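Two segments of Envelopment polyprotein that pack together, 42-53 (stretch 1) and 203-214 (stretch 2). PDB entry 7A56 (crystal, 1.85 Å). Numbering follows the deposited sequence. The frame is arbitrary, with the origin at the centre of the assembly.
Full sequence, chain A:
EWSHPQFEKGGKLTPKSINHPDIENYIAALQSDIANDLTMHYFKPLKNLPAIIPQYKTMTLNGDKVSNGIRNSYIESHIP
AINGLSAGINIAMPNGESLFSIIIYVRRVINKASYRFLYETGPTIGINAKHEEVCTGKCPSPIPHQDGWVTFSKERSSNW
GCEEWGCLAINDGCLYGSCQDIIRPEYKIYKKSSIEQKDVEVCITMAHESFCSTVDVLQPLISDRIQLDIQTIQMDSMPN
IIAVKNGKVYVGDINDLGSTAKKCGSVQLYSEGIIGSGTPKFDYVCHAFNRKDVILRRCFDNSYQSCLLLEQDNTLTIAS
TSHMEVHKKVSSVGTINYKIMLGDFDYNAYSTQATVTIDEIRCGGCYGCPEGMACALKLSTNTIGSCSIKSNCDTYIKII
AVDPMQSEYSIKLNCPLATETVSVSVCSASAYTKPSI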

# COMPACT_ATOMS: atom_id res chain seq x y z
N TYR A 42 -11.27 -33.25 9.69
CA TYR A 42 -10.15 -32.54 10.31
C TYR A 42 -10.53 -31.17 10.90
O TYR A 42 -9.63 -30.37 11.17
N PHE A 43 -11.81 -30.89 11.15
CA PHE A 43 -12.17 -29.73 11.96
C PHE A 43 -11.83 -30.06 13.40
O PHE A 43 -11.97 -31.20 13.84
N LYS A 44 -11.38 -29.04 14.16
CA LYS A 44 -10.98 -29.24 15.55
C LYS A 44 -12.15 -28.93 16.49
O LYS A 44 -12.70 -27.82 16.41
N PRO A 45 -12.51 -29.80 17.44
CA PRO A 45 -13.62 -29.46 18.36
C PRO A 45 -13.17 -28.53 19.49
O PRO A 45 -12.13 -28.76 20.14
N LEU A 46 -13.89 -27.42 19.65
CA LEU A 46 -13.63 -26.45 20.73
C LEU A 46 -14.82 -26.44 21.69
O LEU A 46 -15.99 -26.56 21.28
N LYS A 47 -14.52 -26.34 22.99
CA LYS A 47 -15.58 -26.45 23.98
C LYS A 47 -15.47 -25.26 24.93
O LYS A 47 -14.40 -24.66 25.10
N ASN A 48 -16.59 -24.94 25.60
CA ASN A 48 -16.62 -23.90 26.63
C ASN A 48 -16.19 -22.54 26.07
O ASN A 48 -15.48 -21.78 26.73
N LEU A 49 -16.60 -22.24 24.83
CA LEU A 49 -16.32 -20.93 24.28
C LEU A 49 -17.27 -19.88 24.86
O LEU A 49 -18.35 -20.21 25.32
N PRO A 50 -16.88 -18.60 24.88
CA PRO A 50 -17.83 -17.53 25.21
C PRO A 50 -19.05 -17.53 24.30
O PRO A 50 -19.08 -18.16 23.23
N ALA A 51 -20.06 -16.74 24.72
CA ALA A 51 -21.32 -16.61 23.97
C ALA A 51 -21.04 -16.12 22.55
O ALA A 51 -20.18 -15.26 22.33
N ILE A 52 -21.72 -16.74 21.58
CA ILE A 52 -21.57 -16.38 20.18
C ILE A 52 -23.00 -16.29 19.65
O ILE A 52 -23.67 -17.32 19.45
N ILE A 53 -23.48 -15.06 19.48
CA ILE A 53 -24.84 -14.75 19.05
C ILE A 53 -24.72 -13.95 17.75
O ILE A 53 -24.19 -12.82 17.77
N CYS A 203 -15.31 -21.27 12.18
CA CYS A 203 -15.89 -22.34 12.97
C CYS A 203 -17.33 -22.59 12.55
O CYS A 203 -18.04 -21.68 12.12
N ILE A 204 -17.73 -23.85 12.66
CA ILE A 204 -19.15 -24.24 12.67
C ILE A 204 -19.56 -24.30 14.13
O ILE A 204 -19.08 -25.16 14.88
N THR A 205 -20.49 -23.45 14.53
CA THR A 205 -20.86 -23.39 15.93
C THR A 205 -22.27 -23.97 16.10
O THR A 205 -23.24 -23.49 15.48
N MET A 206 -22.36 -25.06 16.85
CA MET A 206 -23.62 -25.67 17.22
C MET A 206 -23.72 -25.57 18.74
O MET A 206 -22.82 -25.06 19.41
N ALA A 207 -24.84 -26.00 19.27
CA ALA A 207 -25.09 -25.84 20.70
C ALA A 207 -23.95 -26.41 21.55
O ALA A 207 -23.61 -27.59 21.45
N HIS A 208 -23.36 -25.56 22.37
CA HIS A 208 -22.24 -25.93 23.23
C HIS A 208 -21.13 -26.75 22.56
O HIS A 208 -20.38 -27.46 23.26
N GLU A 209 -21.00 -26.70 21.23
CA GLU A 209 -19.77 -27.23 20.65
C GLU A 209 -19.44 -26.47 19.37
O GLU A 209 -20.33 -26.17 18.57
N SER A 210 -18.16 -26.17 19.18
CA SER A 210 -17.72 -25.55 17.94
C SER A 210 -16.69 -26.44 17.24
O SER A 210 -16.00 -27.24 17.87
N PHE A 211 -16.64 -26.34 15.91
CA PHE A 211 -15.72 -27.10 15.08
C PHE A 211 -14.98 -26.14 14.16
O PHE A 211 -15.59 -25.51 13.29
N CYS A 212 -13.66 -26.03 14.35
CA CYS A 212 -12.93 -24.91 13.79
C CYS A 212 -11.77 -25.35 12.92
O CYS A 212 -11.23 -26.43 13.10
N SER A 213 -11.39 -24.49 11.99
CA SER A 213 -10.19 -24.77 11.20
C SER A 213 -9.65 -23.48 10.61
O SER A 213 -10.43 -22.56 10.27
N THR A 214 -8.32 -23.41 10.46
CA THR A 214 -7.78 -22.31 9.67
C THR A 214 -8.24 -22.56 8.23
O THR A 214 -8.52 -23.70 7.85

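The strongest side-chain interaction between the two stretches is a salt bridge: Lys47 NZ lies 2.9 Å from Glu209 OE2. Neither residue points its CA-to-CB bond at the other stretch; both leave sideways, and the ends of the chains then come nearer. Glu209 is extended, with chi1 and chi2 both t, whereas Lys47 starts in m and bends through off-well chi2 (-144°) and chi3 (136°) angles before a p chi4. That bent path carries Lys47 CE within 3.7 Å of His208 O, so the lysine brushes one backbone carbonyl of stretch 2 on its way to the carboxylate.

The side chains are set in place by four backbone hydrogen bonds of an antiparallel pairing. Lys44 N donates to Cys212 O at 2.8 Å and Cys212 N returns a bond to Lys44 O at 2.9 Å; Leu46 N donates to Ser210 O at 2.8 Å and Ser210 N to Leu46 O at 3.0 Å. The N-H...O angles run from 158° to 178°, close to linear. Between these two pairs, Pro45 sits opposite Phe211 at a non-hydrogen-bonded position, which suits a residue without an amide hydrogen. Here CA-H...O contacts fill in: Pro45 CA to Ser210 O at 3.3 Å and Phe211 CA to Lys44 O at 3.4 Å.

This register puts Lys44, Leu46, Ser210 and Cys212 on one face of the sheet. Leu46 (chi1 m, chi2 p) brings CD2 to 3.7 Å from Cys212 SG. That sulfur, with Cys212 in the m rotamer, is itself tied to Cys203 SG by a 2.0 Å disulfide, so the leucine packs against a covalently fixed group. Lys44, by contrast, leads its side-chain end away. Leu49 points toward stretch 2 in an m, t conformation and places CD1 3.7 Å from Ser210 CB. Ser210 OG is occupied within its own stretch, hydrogen-bonded to Thr205 OG1 at 2.7 Å, with either hydroxyl able to donate. Ile52 also points toward this region; its chi1 is m but chi2 is off-well at 149°, and CD1 approaches Thr205 CG2 at 4.2 Å.

On the other face, Pro45 CB meets Phe211 CE1 at 3.9 Å. Just before the paired residues, the buried Phe43 (chi1 m) leaves sideways, with its CB 3.9 Å from Phe211 CB. Its ring presents an edge to the backbone: Phe43 CD2 is 3.6 Å from Phe211 O, and Cys212 N also lies near the ring plane. Farther around, Phe43 CE2 reaches Ile204 CG1 at 4.2 Å.

Two waters bridge the margins. One donates to Tyr42 O (2.8 Å from the water oxygen) and, weakly, to Ser213 OG (3.3 Å from the same oxygen). The second accepts from Asn48 N at 2.9 Å and donates to His208 O at 2.7 Å, linking the stretches through backbone atoms although the Asn48 side chain points away. Altogether the contact buries 680 Å², both sides summed.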

# COMPACT_ATOMS: atom_id res chain seq x y z
CB TYR A 42 -8.96 -32.39 9.33
CG TYR A 42 -8.37 -33.75 8.95
CD1 TYR A 42 -7.39 -34.35 9.74
CD2 TYR A 42 -8.83 -34.44 7.81
CE1 TYR A 42 -6.87 -35.62 9.41
CE2 TYR A 42 -8.32 -35.69 7.47
CZ TYR A 42 -7.33 -36.28 8.27
OH TYR A 42 -6.81 -37.52 7.94
CB PHE A 43 -13.68 -29.40 11.87
CG PHE A 43 -14.12 -28.78 10.55
CD1 PHE A 43 -14.16 -29.53 9.39
CD2 PHE A 43 -14.56 -27.47 10.51
CE1 PHE A 43 -14.56 -28.98 8.20
CE2 PHE A 43 -14.98 -26.89 9.31
CZ PHE A 43 -14.99 -27.64 8.16
CB LYS A 44 -9.83 -28.28 15.85
CG LYS A 44 -8.60 -28.64 15.04
CD LYS A 44 -7.53 -27.59 15.12
CE LYS A 44 -6.19 -28.17 14.69
NZ LYS A 44 -5.06 -27.58 15.49
CB PRO A 45 -14.07 -30.83 18.92
CG PRO A 45 -13.24 -31.84 18.26
CD PRO A 45 -12.02 -31.17 17.72
CB LEU A 46 -13.37 -25.01 20.21
CG LEU A 46 -11.92 -24.67 19.83
CD1 LEU A 46 -11.54 -25.59 18.69
CD2 LEU A 46 -11.87 -23.24 19.33
CB LYS A 47 -15.50 -27.82 24.74
CG LYS A 47 -16.28 -29.00 23.96
CD LYS A 47 -17.00 -29.99 24.89
CE LYS A 47 -18.43 -30.38 24.44
NZ LYS A 47 -18.45 -31.53 23.46
CB ASN A 48 -15.76 -24.25 27.85
CG ASN A 48 -16.26 -23.57 29.09
OD1 ASN A 48 -17.47 -23.40 29.24
ND2 ASN A 48 -15.36 -23.13 29.96
CB LEU A 49 -16.41 -20.97 22.77
CG LEU A 49 -15.34 -21.75 21.99
CD1 LEU A 49 -15.50 -21.63 20.46
CD2 LEU A 49 -13.92 -21.27 22.36
CB PRO A 50 -17.03 -16.24 24.99
CG PRO A 50 -15.61 -16.66 24.98
CD PRO A 50 -15.56 -18.07 24.48
CB ALA A 51 -22.26 -15.62 24.68
CB ILE A 52 -20.72 -17.39 19.37
CG1 ILE A 52 -19.26 -17.49 19.90
CG2 ILE A 52 -20.69 -17.05 17.85
CD1 ILE A 52 -18.73 -18.91 19.67
CB ILE A 53 -25.60 -13.97 20.14
CG1 ILE A 53 -25.62 -14.76 21.46
CG2 ILE A 53 -27.05 -13.69 19.64
CD1 ILE A 53 -26.19 -14.00 22.61
CB CYS A 203 -15.94 -22.06 14.50
SG CYS A 203 -14.28 -21.67 15.20
CB ILE A 204 -19.37 -25.60 11.99
CG1 ILE A 204 -18.79 -25.61 10.58
CG2 ILE A 204 -20.92 -25.97 11.92
CD1 ILE A 204 -19.44 -24.61 9.65
CB THR A 205 -20.75 -21.95 16.43
OG1 THR A 205 -19.35 -21.60 16.42
CG2 THR A 205 -21.31 -21.76 17.87
CB MET A 206 -23.72 -27.10 16.68
CG MET A 206 -23.95 -27.16 15.11
SD MET A 206 -24.35 -28.88 14.66
CE MET A 206 -22.70 -29.56 15.08
CB ALA A 207 -26.42 -26.51 21.07
CB HIS A 208 -22.73 -26.71 24.45
CG HIS A 208 -23.78 -25.99 25.24
ND1 HIS A 208 -23.51 -24.86 25.99
CD2 HIS A 208 -25.10 -26.24 25.40
CE1 HIS A 208 -24.62 -24.44 26.58
NE2 HIS A 208 -25.60 -25.27 26.24
CB GLU A 209 -19.89 -28.74 20.37
CG GLU A 209 -18.49 -29.42 20.25
CD GLU A 209 -18.52 -30.95 20.50
OE1 GLU A 209 -19.64 -31.53 20.43
OE2 GLU A 209 -17.40 -31.53 20.77
CB SER A 210 -17.13 -24.13 18.20
OG SER A 210 -18.17 -23.15 18.27
CB PHE A 211 -16.48 -28.17 14.28
CG PHE A 211 -17.16 -29.16 15.18
CD1 PHE A 211 -16.47 -30.28 15.66
CD2 PHE A 211 -18.47 -28.95 15.60
CE1 PHE A 211 -17.08 -31.16 16.52
CE2 PHE A 211 -19.10 -29.86 16.44
CZ PHE A 211 -18.40 -30.96 16.92
CB CYS A 212 -12.35 -24.02 14.91
SG CYS A 212 -13.62 -23.42 16.02
CB SER A 213 -10.54 -25.77 10.07
OG SER A 213 -9.40 -25.97 9.25
CB THR A 214 -6.24 -22.21 9.78
OG1 THR A 214 -5.67 -23.48 9.53
CG2 THR A 214 -5.84 -21.87 11.16
O HOH W 1 -7.81 -28.29 10.97
O HOH W 2 -19.20 -26.12 25.30